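Local coordinates for imelysin (PDB 3OYV), which belongs to the imelysin family of bacterial outer-membrane proteins and is probably involved in iron uptake, although its precise activity is not established, at residues D96-Y101 with E190-M195; N87-A92 with D123-N128; S70-V75 with S211-N216; T151-A156 with N218-D223; A32-T37 with A334-Q339. All coordinates share one frame; numbering follows the deposited sequence.

Interaction 1. Residues D96-Y101 with E190-M195; sequences DPYNLY and ETVAAM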
# COMPACT_ATOMS: atom_id res chain seq x y z
N ASP A 96 3.39 5.51 15.79
CA ASP A 96 2.97 4.55 16.82
C ASP A 96 4.16 3.80 17.42
O ASP A 96 4.32 3.77 18.64
CB ASP A 96 1.87 3.62 16.33
CG ASP A 96 0.54 4.32 16.17
OD1 ASP A 96 0.36 5.42 16.74
OD2 ASP A 96 -0.35 3.73 15.50
N PRO A 97 5.01 3.19 16.58
CA PRO A 97 6.20 2.58 17.17
C PRO A 97 7.07 3.58 17.96
O PRO A 97 7.59 3.25 19.03
CB PRO A 97 6.92 1.95 15.97
CG PRO A 97 5.85 1.76 14.97
CD PRO A 97 4.89 2.87 15.14
N TYR A 98 7.25 4.77 17.42
CA TYR A 98 8.06 5.78 18.11
C TYR A 98 7.49 6.11 19.49
O TYR A 98 8.23 6.09 20.48
CB TYR A 98 8.15 7.06 17.23
CG TYR A 98 8.96 8.13 17.91
CD1 TYR A 98 10.36 8.12 17.86
CD2 TYR A 98 8.33 9.16 18.65
CE1 TYR A 98 11.13 9.07 18.55
CE2 TYR A 98 9.10 10.11 19.33
CZ TYR A 98 10.47 10.07 19.27
OH TYR A 98 11.23 11.01 19.93
N ASN A 99 6.20 6.38 19.58
CA ASN A 99 5.63 6.76 20.88
C ASN A 99 5.65 5.59 21.87
O ASN A 99 5.95 5.77 23.05
CB ASN A 99 4.24 7.32 20.71
CG ASN A 99 4.25 8.66 20.05
OD1 ASN A 99 5.19 9.43 20.21
ND2 ASN A 99 3.21 8.94 19.28
N LEU A 100 5.35 4.37 21.40
CA LEU A 100 5.52 3.20 22.27
C LEU A 100 6.96 3.11 22.82
O LEU A 100 7.18 2.89 24.02
CB LEU A 100 5.22 1.91 21.49
CG LEU A 100 3.77 1.58 21.22
CD1 LEU A 100 3.61 0.49 20.14
CD2 LEU A 100 3.03 1.21 22.53
N TYR A 101 7.95 3.31 21.96
CA TYR A 101 9.33 3.14 22.32
C TYR A 101 9.69 4.19 23.38
O TYR A 101 10.30 3.87 24.42
CB TYR A 101 10.24 3.27 21.09
CG TYR A 101 11.62 2.79 21.35
CD1 TYR A 101 12.54 3.51 22.13
CD2 TYR A 101 12.04 1.54 20.86
CE1 TYR A 101 13.79 3.03 22.37
CE2 TYR A 101 13.28 1.06 21.12
CZ TYR A 101 14.16 1.79 21.86
OH TYR A 101 15.44 1.29 22.11
N GLU A 190 16.53 10.79 13.23
CA GLU A 190 15.97 10.67 11.87
C GLU A 190 14.50 10.24 11.85
O GLU A 190 13.69 10.75 11.07
CB GLU A 190 16.85 9.77 11.02
CG GLU A 190 18.27 10.30 10.81
CD GLU A 190 19.30 9.81 11.85
OE1 GLU A 190 18.90 9.36 12.93
OE2 GLU A 190 20.50 9.89 11.56
N THR A 191 14.10 9.37 12.77
CA THR A 191 12.69 9.05 12.95
C THR A 191 11.81 10.28 13.22
O THR A 191 10.76 10.47 12.57
CB THR A 191 12.49 8.02 14.07
OG1 THR A 191 13.23 6.85 13.72
CG2 THR A 191 11.00 7.69 14.25
N VAL A 192 12.55 11.11 13.99
CA VAL A 192 12.12 12.42 14.33
C VAL A 192 12.10 13.30 13.10
O VAL A 192 11.07 13.85 12.81
CB VAL A 192 12.86 13.06 15.51
CG1 VAL A 192 12.27 14.45 15.76
CG2 VAL A 192 12.70 12.18 16.74
N ALA A 193 13.20 13.39 12.36
CA ALA A 193 13.20 14.18 11.14
C ALA A 193 12.17 13.65 10.12
O ALA A 193 11.54 14.44 9.42
CB ALA A 193 14.58 14.24 10.55
N ALA A 194 12.00 12.33 10.02
CA ALA A 194 11.02 11.77 9.07
C ALA A 194 9.59 12.11 9.49
O ALA A 194 8.78 12.50 8.66
CB ALA A 194 11.19 10.27 8.92
N MSE A 195 9.30 12.03 10.79
CA MSE A 195 7.98 12.41 11.29
C MSE A 195 7.70 13.90 11.02
O MSE A 195 6.62 14.28 10.58
CB MSE A 195 7.87 12.11 12.79
CG MSE A 195 7.81 10.60 13.10
SE MSE A 195 7.60 10.17 15.00
CE MSE A 195 9.27 10.86 15.58

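Interaction 2. Residues N87-A92 with D123-N128; sequences NEVGTA and DDYTNN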
# COMPACT_ATOMS: atom_id res chain seq x y z
N ASN A 87 -0.61 11.64 6.72
CA ASN A 87 -0.97 11.51 8.14
C ASN A 87 -0.71 10.11 8.65
O ASN A 87 -0.10 9.93 9.72
CB ASN A 87 -2.43 11.85 8.38
CG ASN A 87 -2.92 11.41 9.76
OD1 ASN A 87 -2.93 12.18 10.69
ND2 ASN A 87 -3.28 10.14 9.88
N GLU A 88 -1.16 9.12 7.91
CA GLU A 88 -1.01 7.72 8.35
C GLU A 88 0.46 7.31 8.45
O GLU A 88 0.85 6.67 9.44
CB GLU A 88 -1.77 6.78 7.42
CG GLU A 88 -1.57 5.29 7.75
CD GLU A 88 -2.25 4.85 9.02
OE1 GLU A 88 -3.08 5.61 9.56
OE2 GLU A 88 -1.94 3.72 9.47
N VAL A 89 1.27 7.68 7.48
CA VAL A 89 2.67 7.34 7.51
C VAL A 89 3.33 7.99 8.72
O VAL A 89 4.05 7.33 9.48
CB VAL A 89 3.38 7.75 6.23
CG1 VAL A 89 4.85 7.57 6.36
CG2 VAL A 89 2.82 6.90 5.04
N GLY A 90 3.12 9.30 8.89
CA GLY A 90 3.84 10.01 9.95
C GLY A 90 3.39 9.65 11.35
O GLY A 90 4.22 9.40 12.26
N THR A 91 2.10 9.66 11.54
CA THR A 91 1.57 9.57 12.88
C THR A 91 1.30 8.12 13.31
O THR A 91 1.35 7.82 14.48
CB THR A 91 0.26 10.36 13.09
OG1 THR A 91 -0.73 9.74 12.33
CG2 THR A 91 0.31 11.79 12.66
N ALA A 92 1.03 7.22 12.35
CA ALA A 92 0.74 5.82 12.69
C ALA A 92 1.87 4.87 12.34
O ALA A 92 2.44 4.21 13.21
CB ALA A 92 -0.56 5.36 12.07
N ASP A 123 11.28 1.62 2.80
CA ASP A 123 10.95 1.66 1.39
C ASP A 123 9.44 1.68 1.17
O ASP A 123 8.94 2.37 0.29
CB ASP A 123 11.62 0.49 0.66
CG ASP A 123 13.12 0.66 0.48
OD1 ASP A 123 13.62 1.80 0.63
OD2 ASP A 123 13.78 -0.37 0.18
N ASP A 124 8.70 0.92 1.99
CA ASP A 124 7.25 0.92 1.99
C ASP A 124 6.73 2.34 2.18
O ASP A 124 5.97 2.87 1.35
CB ASP A 124 6.84 -0.03 3.12
CG ASP A 124 5.35 -0.08 3.41
OD1 ASP A 124 4.51 0.60 2.80
OD2 ASP A 124 4.98 -0.89 4.32
N TYR A 125 7.15 2.98 3.26
CA TYR A 125 6.58 4.27 3.62
C TYR A 125 7.00 5.34 2.61
O TYR A 125 6.22 6.26 2.32
CB TYR A 125 6.94 4.70 5.05
CG TYR A 125 6.73 3.67 6.15
CD1 TYR A 125 5.91 2.54 5.99
CD2 TYR A 125 7.39 3.83 7.37
CE1 TYR A 125 5.81 1.59 6.99
CE2 TYR A 125 7.28 2.90 8.36
CZ TYR A 125 6.48 1.78 8.19
OH TYR A 125 6.45 0.84 9.22
N THR A 126 8.21 5.22 2.09
CA THR A 126 8.70 6.11 1.04
C THR A 126 7.83 5.97 -0.21
O THR A 126 7.43 6.97 -0.82
CB THR A 126 10.17 5.86 0.72
OG1 THR A 126 10.95 6.01 1.90
CG2 THR A 126 10.71 6.83 -0.32
N ASN A 127 7.52 4.72 -0.59
CA ASN A 127 6.61 4.49 -1.73
C ASN A 127 5.25 5.09 -1.50
O ASN A 127 4.63 5.61 -2.43
CB ASN A 127 6.48 2.99 -2.02
CG ASN A 127 7.67 2.43 -2.78
OD1 ASN A 127 8.44 3.17 -3.39
ND2 ASN A 127 7.83 1.11 -2.72
N ASN A 128 4.78 5.07 -0.26
CA ASN A 128 3.52 5.73 0.06
C ASN A 128 3.60 7.25 -0.25
O ASN A 128 2.65 7.85 -0.74
CB ASN A 128 3.12 5.57 1.53
CG ASN A 128 2.88 4.12 2.00
OD1 ASN A 128 2.95 3.89 3.21
ND2 ASN A 128 2.60 3.17 1.10

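Interaction 3. Residues S70-V75 with S211-N216; sequences SALSCV and SYIANN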
# COMPACT_ATOMS: atom_id res chain seq x y z
N SER A 70 -18.79 17.12 -9.58
CA SER A 70 -17.97 18.13 -10.23
C SER A 70 -16.54 17.66 -10.24
O SER A 70 -16.15 16.81 -9.44
CB SER A 70 -18.07 19.47 -9.47
OG SER A 70 -17.46 19.39 -8.20
N ALA A 71 -15.74 18.26 -11.11
CA ALA A 71 -14.31 17.99 -11.07
C ALA A 71 -13.69 18.47 -9.76
O ALA A 71 -12.78 17.84 -9.24
CB ALA A 71 -13.59 18.60 -12.30
N LEU A 72 -14.18 19.60 -9.22
CA LEU A 72 -13.72 20.07 -7.93
C LEU A 72 -13.91 19.01 -6.86
O LEU A 72 -13.00 18.78 -6.07
CB LEU A 72 -14.41 21.37 -7.52
CG LEU A 72 -14.08 21.89 -6.13
CD1 LEU A 72 -12.59 22.13 -5.99
CD2 LEU A 72 -14.87 23.15 -5.79
N SER A 73 -15.08 18.37 -6.81
CA SER A 73 -15.33 17.31 -5.83
C SER A 73 -14.32 16.17 -5.96
O SER A 73 -13.77 15.66 -4.96
CB SER A 73 -16.74 16.77 -6.02
OG SER A 73 -17.05 15.80 -5.04
N CYS A 74 -14.05 15.77 -7.20
CA CYS A 74 -13.05 14.75 -7.45
C CYS A 74 -11.69 15.19 -6.91
O CYS A 74 -10.99 14.42 -6.25
CB CYS A 74 -12.87 14.48 -8.94
SG CYS A 74 -14.30 13.77 -9.74
N VAL A 75 -11.30 16.43 -7.20
CA VAL A 75 -9.97 16.91 -6.82
C VAL A 75 -9.81 17.08 -5.30
O VAL A 75 -8.76 16.79 -4.74
CB VAL A 75 -9.60 18.19 -7.61
CG1 VAL A 75 -8.39 18.92 -7.03
CG2 VAL A 75 -9.39 17.82 -9.08
N SER A 211 -7.44 24.44 0.05
CA SER A 211 -8.06 25.76 0.22
C SER A 211 -7.88 26.63 -1.02
O SER A 211 -8.79 27.33 -1.46
CB SER A 211 -7.46 26.52 1.43
OG SER A 211 -7.76 25.88 2.67
N TYR A 212 -6.67 26.58 -1.57
CA TYR A 212 -6.36 27.39 -2.74
C TYR A 212 -7.22 26.97 -3.94
O TYR A 212 -7.78 27.81 -4.64
CB TYR A 212 -4.88 27.33 -3.06
CG TYR A 212 -4.51 28.34 -4.12
CD1 TYR A 212 -4.13 29.64 -3.76
CD2 TYR A 212 -4.55 28.02 -5.47
CE1 TYR A 212 -3.82 30.60 -4.74
CE2 TYR A 212 -4.22 28.97 -6.45
CZ TYR A 212 -3.85 30.25 -6.07
OH TYR A 212 -3.54 31.20 -7.03
N ILE A 213 -7.35 25.67 -4.16
CA ILE A 213 -8.20 25.16 -5.24
C ILE A 213 -9.68 25.49 -5.01
O ILE A 213 -10.38 25.93 -5.94
CB ILE A 213 -8.01 23.62 -5.41
CG1 ILE A 213 -6.56 23.32 -5.78
CG2 ILE A 213 -8.97 23.07 -6.48
CD1 ILE A 213 -6.16 21.80 -5.63
N ALA A 214 -10.15 25.30 -3.78
CA ALA A 214 -11.56 25.49 -3.44
C ALA A 214 -12.03 26.95 -3.53
O ALA A 214 -13.21 27.19 -3.76
CB ALA A 214 -11.85 24.94 -2.02
N ASN A 215 -11.09 27.89 -3.40
CA ASN A 215 -11.42 29.33 -3.47
C ASN A 215 -11.77 29.72 -4.92
O ASN A 215 -10.88 29.78 -5.77
CB ASN A 215 -10.25 30.15 -2.95
CG ASN A 215 -10.54 31.66 -2.91
OD1 ASN A 215 -11.60 32.12 -3.37
ND2 ASN A 215 -9.59 32.42 -2.39
N ASN A 216 -13.06 29.99 -5.18
CA ASN A 216 -13.56 30.36 -6.52
C ASN A 216 -12.76 31.49 -7.14
O ASN A 216 -12.51 31.50 -8.35
CB ASN A 216 -15.04 30.77 -6.49
CG ASN A 216 -15.98 29.61 -6.24
OD1 ASN A 216 -15.57 28.45 -6.31
ND2 ASN A 216 -17.24 29.92 -5.92

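Interaction 4. Residues T151-A156 with N218-D223; sequences TVIAGA and NNINTD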
# COMPACT_ATOMS: atom_id res chain seq x y z
N THR A 151 0.89 21.34 -12.55
CA THR A 151 0.94 22.33 -13.62
C THR A 151 -0.09 23.43 -13.42
O THR A 151 0.22 24.61 -13.64
CB THR A 151 0.79 21.64 -14.98
OG1 THR A 151 1.93 20.78 -15.17
CG2 THR A 151 0.68 22.63 -16.16
N VAL A 152 -1.29 23.07 -12.97
CA VAL A 152 -2.33 24.05 -12.69
C VAL A 152 -1.90 25.02 -11.58
O VAL A 152 -2.05 26.24 -11.72
CB VAL A 152 -3.67 23.39 -12.34
CG1 VAL A 152 -4.69 24.39 -11.84
CG2 VAL A 152 -4.25 22.61 -13.54
N ILE A 153 -1.39 24.48 -10.48
CA ILE A 153 -0.96 25.32 -9.36
C ILE A 153 0.25 26.17 -9.79
O ILE A 153 0.30 27.37 -9.44
CB ILE A 153 -0.67 24.52 -8.07
CG1 ILE A 153 -1.89 23.71 -7.62
CG2 ILE A 153 -0.22 25.47 -6.92
CD1 ILE A 153 -3.17 24.51 -7.27
N ALA A 154 1.19 25.60 -10.55
CA ALA A 154 2.37 26.34 -11.01
C ALA A 154 1.93 27.58 -11.82
O ALA A 154 2.55 28.63 -11.70
CB ALA A 154 3.29 25.46 -11.84
N GLY A 155 0.88 27.44 -12.62
CA GLY A 155 0.40 28.57 -13.43
C GLY A 155 -0.29 29.62 -12.59
O GLY A 155 -0.25 30.79 -12.96
N ALA A 156 -0.92 29.24 -11.49
CA ALA A 156 -1.70 30.16 -10.65
C ALA A 156 -0.91 30.76 -9.50
O ALA A 156 -1.18 31.90 -9.10
CB ALA A 156 -2.97 29.49 -10.12
N ASN A 218 -9.74 32.06 -7.21
CA ASN A 218 -8.49 31.71 -7.86
C ASN A 218 -8.67 31.11 -9.27
O ASN A 218 -7.69 30.89 -9.97
CB ASN A 218 -7.69 30.73 -7.00
CG ASN A 218 -7.21 31.38 -5.72
OD1 ASN A 218 -6.84 32.55 -5.72
ND2 ASN A 218 -7.21 30.62 -4.63
N ASN A 219 -9.91 30.89 -9.67
CA ASN A 219 -10.24 30.56 -11.05
C ASN A 219 -9.65 29.24 -11.57
O ASN A 219 -9.48 29.07 -12.77
CB ASN A 219 -9.91 31.75 -11.98
CG ASN A 219 -10.76 32.97 -11.66
OD1 ASN A 219 -11.96 32.87 -11.40
ND2 ASN A 219 -10.12 34.14 -11.64
N ILE A 220 -9.39 28.30 -10.67
CA ILE A 220 -8.86 26.99 -11.04
C ILE A 220 -9.71 25.83 -10.56
O ILE A 220 -9.22 24.71 -10.49
CB ILE A 220 -7.40 26.79 -10.61
CG1 ILE A 220 -7.22 26.92 -9.09
CG2 ILE A 220 -6.50 27.77 -11.34
CD1 ILE A 220 -5.92 26.32 -8.60
N ASN A 221 -10.98 26.07 -10.28
CA ASN A 221 -11.83 24.98 -9.82
C ASN A 221 -13.03 24.64 -10.69
O ASN A 221 -13.89 23.86 -10.28
CB ASN A 221 -12.22 25.15 -8.37
CG ASN A 221 -13.12 26.34 -8.13
OD1 ASN A 221 -13.74 26.90 -9.06
ND2 ASN A 221 -13.23 26.72 -6.85
N THR A 222 -13.07 25.20 -11.89
CA THR A 222 -14.07 24.87 -12.87
C THR A 222 -13.83 23.49 -13.45
O THR A 222 -12.71 23.01 -13.46
CB THR A 222 -14.09 25.90 -14.02
OG1 THR A 222 -12.81 25.89 -14.67
CG2 THR A 222 -14.44 27.34 -13.49
N ASP A 223 -14.88 22.89 -14.01
CA ASP A 223 -14.67 21.67 -14.80
C ASP A 223 -13.73 21.92 -15.99
O ASP A 223 -12.93 21.05 -16.36
CB ASP A 223 -16.00 21.09 -15.29
CG ASP A 223 -16.81 20.40 -14.20
OD1 ASP A 223 -16.40 20.36 -13.02
OD2 ASP A 223 -17.90 19.87 -14.55

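Interaction 5. Residues A32-T37 with A334-Q339; sequences AALLKT and AVESAQ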
# COMPACT_ATOMS: atom_id res chain seq x y z
N ALA A 32 -1.94 -16.22 -1.03
CA ALA A 32 -1.57 -15.67 -2.34
C ALA A 32 -2.78 -15.70 -3.29
O ALA A 32 -2.95 -14.79 -4.10
CB ALA A 32 -0.41 -16.44 -2.96
N ALA A 33 -3.63 -16.76 -3.20
CA ALA A 33 -4.84 -16.86 -4.01
C ALA A 33 -5.79 -15.72 -3.68
O ALA A 33 -6.39 -15.11 -4.57
CB ALA A 33 -5.49 -18.21 -3.79
N LEU A 34 -5.93 -15.44 -2.39
CA LEU A 34 -6.82 -14.35 -1.96
C LEU A 34 -6.32 -13.00 -2.50
O LEU A 34 -7.09 -12.16 -2.92
CB LEU A 34 -6.94 -14.30 -0.44
CG LEU A 34 -7.68 -15.47 0.21
CD1 LEU A 34 -7.48 -15.44 1.72
CD2 LEU A 34 -9.17 -15.45 -0.14
N LEU A 35 -5.01 -12.81 -2.44
CA LEU A 35 -4.37 -11.57 -2.93
C LEU A 35 -4.58 -11.40 -4.44
O LEU A 35 -4.78 -10.29 -4.93
CB LEU A 35 -2.88 -11.54 -2.57
CG LEU A 35 -2.44 -10.96 -1.22
CD1 LEU A 35 -0.98 -11.30 -0.91
CD2 LEU A 35 -2.75 -9.44 -1.19
N LYS A 36 -4.45 -12.50 -5.17
CA LYS A 36 -4.65 -12.53 -6.62
C LYS A 36 -6.09 -12.16 -6.96
O LYS A 36 -6.35 -11.31 -7.82
CB LYS A 36 -4.27 -13.94 -7.12
CG LYS A 36 -4.57 -14.25 -8.54
CD LYS A 36 -4.09 -15.67 -8.89
CE LYS A 36 -4.62 -16.11 -10.25
NZ LYS A 36 -4.08 -15.26 -11.36
N THR A 37 -7.03 -12.79 -6.28
CA THR A 37 -8.44 -12.51 -6.50
C THR A 37 -8.75 -11.05 -6.19
O THR A 37 -9.41 -10.39 -6.98
CB THR A 37 -9.29 -13.46 -5.64
OG1 THR A 37 -9.10 -14.80 -6.12
CG2 THR A 37 -10.77 -13.08 -5.71
N ALA A 334 -8.92 -21.66 -0.87
CA ALA A 334 -9.67 -22.67 -0.11
C ALA A 334 -10.57 -22.05 0.96
O ALA A 334 -11.66 -22.56 1.22
CB ALA A 334 -8.69 -23.66 0.56
N VAL A 335 -10.09 -20.98 1.59
CA VAL A 335 -10.77 -20.37 2.72
C VAL A 335 -10.68 -18.85 2.62
O VAL A 335 -9.59 -18.28 2.45
CB VAL A 335 -10.12 -20.79 4.05
CG1 VAL A 335 -10.78 -20.06 5.24
CG2 VAL A 335 -10.20 -22.33 4.27
N GLU A 336 -11.83 -18.20 2.77
CA GLU A 336 -11.94 -16.75 2.83
C GLU A 336 -11.49 -16.30 4.23
O GLU A 336 -12.33 -16.01 5.09
CB GLU A 336 -13.37 -16.32 2.50
CG GLU A 336 -13.53 -14.87 2.17
CD GLU A 336 -12.87 -14.48 0.86
OE1 GLU A 336 -12.97 -15.25 -0.14
OE2 GLU A 336 -12.27 -13.37 0.83
N SER A 337 -10.17 -16.23 4.43
CA SER A 337 -9.60 -16.04 5.72
C SER A 337 -9.94 -14.68 6.34
O SER A 337 -10.24 -13.70 5.64
CB SER A 337 -8.10 -16.17 5.59
OG SER A 337 -7.68 -17.46 5.09
N ALA A 338 -9.81 -14.62 7.65
CA ALA A 338 -9.95 -13.38 8.41
C ALA A 338 -8.89 -12.37 7.96
O ALA A 338 -7.78 -12.72 7.57
CB ALA A 338 -9.81 -13.67 9.89
N GLN A 339 -9.26 -11.10 8.07
CA GLN A 339 -8.39 -9.98 7.68
C GLN A 339 -7.01 -10.06 8.32
O GLN A 339 -5.99 -9.87 7.64
CB GLN A 339 -9.09 -8.66 8.02
CG GLN A 339 -10.27 -8.37 7.11
CD GLN A 339 -11.09 -7.19 7.50
OE1 GLN A 339 -10.89 -6.60 8.56
NE2 GLN A 339 -12.03 -6.81 6.63

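Interaction 1. Residues D96-Y101 with E190-M195
Met195 lays its terminal methyl on the ring of Tyr98. CE is 3.5 Å from the centre of that ring and only 9° off its normal, a CH-pi contact from almost straight above. The selenium of this selenomethionine follows at a slant, with SE 4.3 Å from the same centre, so the pair is also a Met-aromatic contact. It is the bend at the end of the Met195 chain (chi3 -65°) that carries CE over the ring; the residue was modelled in two conformers, and this account holds for one of them. Thr191 packs in obliquely near the root of the ring, its CG2 3.7 Å from Tyr98 CD1, while its hydroxyl bonds back to Ile186 O in the loop before the helix. The phenol end is the more open part: there the partly exposed Val192, likewise modelled twice, brings CG2 to 3.7 Å from Tyr98 OH. An alanine in place of Tyr98 would probably leave the Met195 methyl without its aromatic seat and open a gap between segments whose axes lie 11.3 Å apart. Segments 96-101 and 190-195, of helices 71-102 and 189-214, run 137° apart in direction. Ile94 of the former helix adds to the packing on Thr191 and Met195, Ala194 rests on helix 158-177, and Leu100 and Tyr101 lean on helix 106-111.

Interaction 2. Residues N87-A92 with D123-N128
Two flat groups, the ring of Tyr125 and the amide of Asn128, share one valine, Val89. Its CG1 comes to the ring at a slant and packs mainly at the root, 3.8 Å from Tyr125 CB. Its CG2 goes to the amide, 3.5 Å from Asn128 OD1, and also rests on Asn128 CB at 3.8 Å. With CG1 anti to the backbone N (chi1 172°), the two methyls of Val89 are divided between residues about one turn apart on the facing helix. Helix 71-102 thus packs against helix 121-137, the CA atoms of Val89 and Tyr125 being 6.3 Å apart. Helix 158-177 joins them through Ile175, which touches both residues, and the Tyr125 side chain also meets Val113, Phe182, Lys93 and Ile94; this is helical-bundle packing, consistent with the largely helical imelysin fold. The buried amide is held at both ends. Lys93 NZ, from the same helix as Val89, hydrogen-bonds to Asn128 OD1, and Asn128 ND2 bonds to Glu283 O at the end of helix 265-283, which should fix how the amide is rotated. An unidentified bound molecule lies about 4 Å from the Asn128 side chain and may mark a pocket beside the helix, although it probably came from the crystallisation liquor.

Interaction 3. Residues S70-V75 with S211-N216
Leu72 reaches Ile213 because its CG stands anti to the backbone N (chi1 175°), which brings the end of a side chain that starts off along the flank of its helix round to the neighbouring one. Ile213 answers with its longer branch set beside its own backbone N (chi1 -62°), so that its two arms go to different partners. The short arm takes the leucine: Ile213 CG2 is 3.8 Å from Leu72 CD1, and the two side chains lie side by side, pointing opposite ways. The long arm takes the valine, the two side chains being roughly perpendicular, with Ile213 CD1 3.9 Å from Val75 CG1. Leu72 CD1 also hangs over the backbone at Ala214, 4.3 Å from its CA. These are all apolar touches, and Leu149 and Ile153 of helix 149-156 cover Ile213 further, while Val230 of helix 223-261 packs on Val75. Polar bonds gather at the two helix ends. Ser70 is the N-cap of helix 71-102, its OG accepting from Ser73 N at 2.9 Å with an angle of 161° at the hydrogen, and Asp223 OD1 takes the next amide, Ala71 N. Past the end of helix 189-214, Asn216 OD1 bonds to Asn221 ND2, tying down the chain as it turns away. The N-capped start of one long helix and the finish of another are joined here by an aliphatic seam, a piece of helix-helix packing at one end of the largely helical imelysin fold.

Interaction 4. Residues T151-A156 with N218-D223
Apolar packing makes up the whole of this contact, and Ile220 carries its side of it. Val152 lies alongside the isoleucine, running the opposite way, with CG1 3.8 Å from Ile220 CB and 3.9 Å from Ile220 CG2. Ile153 comes in nearly perpendicular and meets it methyl to methyl, CD1 to Ile220 CD1 at 3.6 Å. Ala156, at the last turn of helix 149-156, adds its CB at 4.1 Å from Ile220 CG2. The isoleucine pays a little for this fit: its CG1 sits between the backbone N and the carbonyl carbon (chi1 59°), a crowded position that still lets CD1 reach Ile153. Polar bonds shape the loop instead. Asn218 ND2 bonds to Tyr212 O, pinning the loop to the helix just before it, and Thr222 OG1 caps helix 223-261 by accepting from Val225 N. Tyr212 and Val225 also touch Ile220, from the helices before and after the loop. The chemistry implies a division of labour: hydrogen bonds probably set the course of the loop, while a single buried isoleucine, held by apolar contacts, anchors it to helix 149-156.

Interaction 5. Residues A32-T37 with A334-Q339
An inverse gamma turn centred on Glu336 bends the irregular segment 334-339 across helix 21-47, bringing the CA atoms of Leu34 and Glu336 to 7.4 Å. Leu34 is directed toward this bend, and its two methyls part company there. CD1 goes to the backbone of the turn, 3.6 Å from Val335 O and 3.9 Å from Ser337 N, and the Ser337 hydroxyl also comes alongside, OG to Leu34 CD1 at 3.9 Å. CD2 lies by the carboxylate of Glu336, 3.8 Å from OE1. Glu336 starts out away from the helix, but a bend in its chain (chi2 68°) brings the acid back to the leucine. That charge is not left to a methyl: Glu336 OE2 forms a salt bridge with Arg342 NH1, which also bonds to Ser337 O, and Leu34 packs on the same arginine. Asn30 OD1, on helix 21-47, accepts from Val335 N, a polar tie between helix and loop. An alanine at Leu34 would probably open a gap beneath the gamma turn and leave the loop around Val335 O and Ser337 less firmly seated on the helix. The whole is a loop-on-helix contact: the connection between helices 319-323 and 343-351, late in the imelysin chain, is clasped onto its first long helix.

Helix 71-102 runs through three of the contacts: interaction 3 holds its start, interaction 2 a point near its far end, and interaction 1 the last turns. Interactions 1 and 2 touch, their centres about 12 Å apart. Helix 189-214 joins interactions 1 and 3, whose centres lie about 33 Å apart, so the same two long helices meet twice and are tied at both ends of their shared run. Interactions 3 and 4, about 9 Å between centres, form one patch, joined by side chain to backbone hydrogen bonds. Interaction 5 stands apart, about 43 Å from interaction 4 between centres; along the chain it encloses all the others, bringing an early helix and a late loop together.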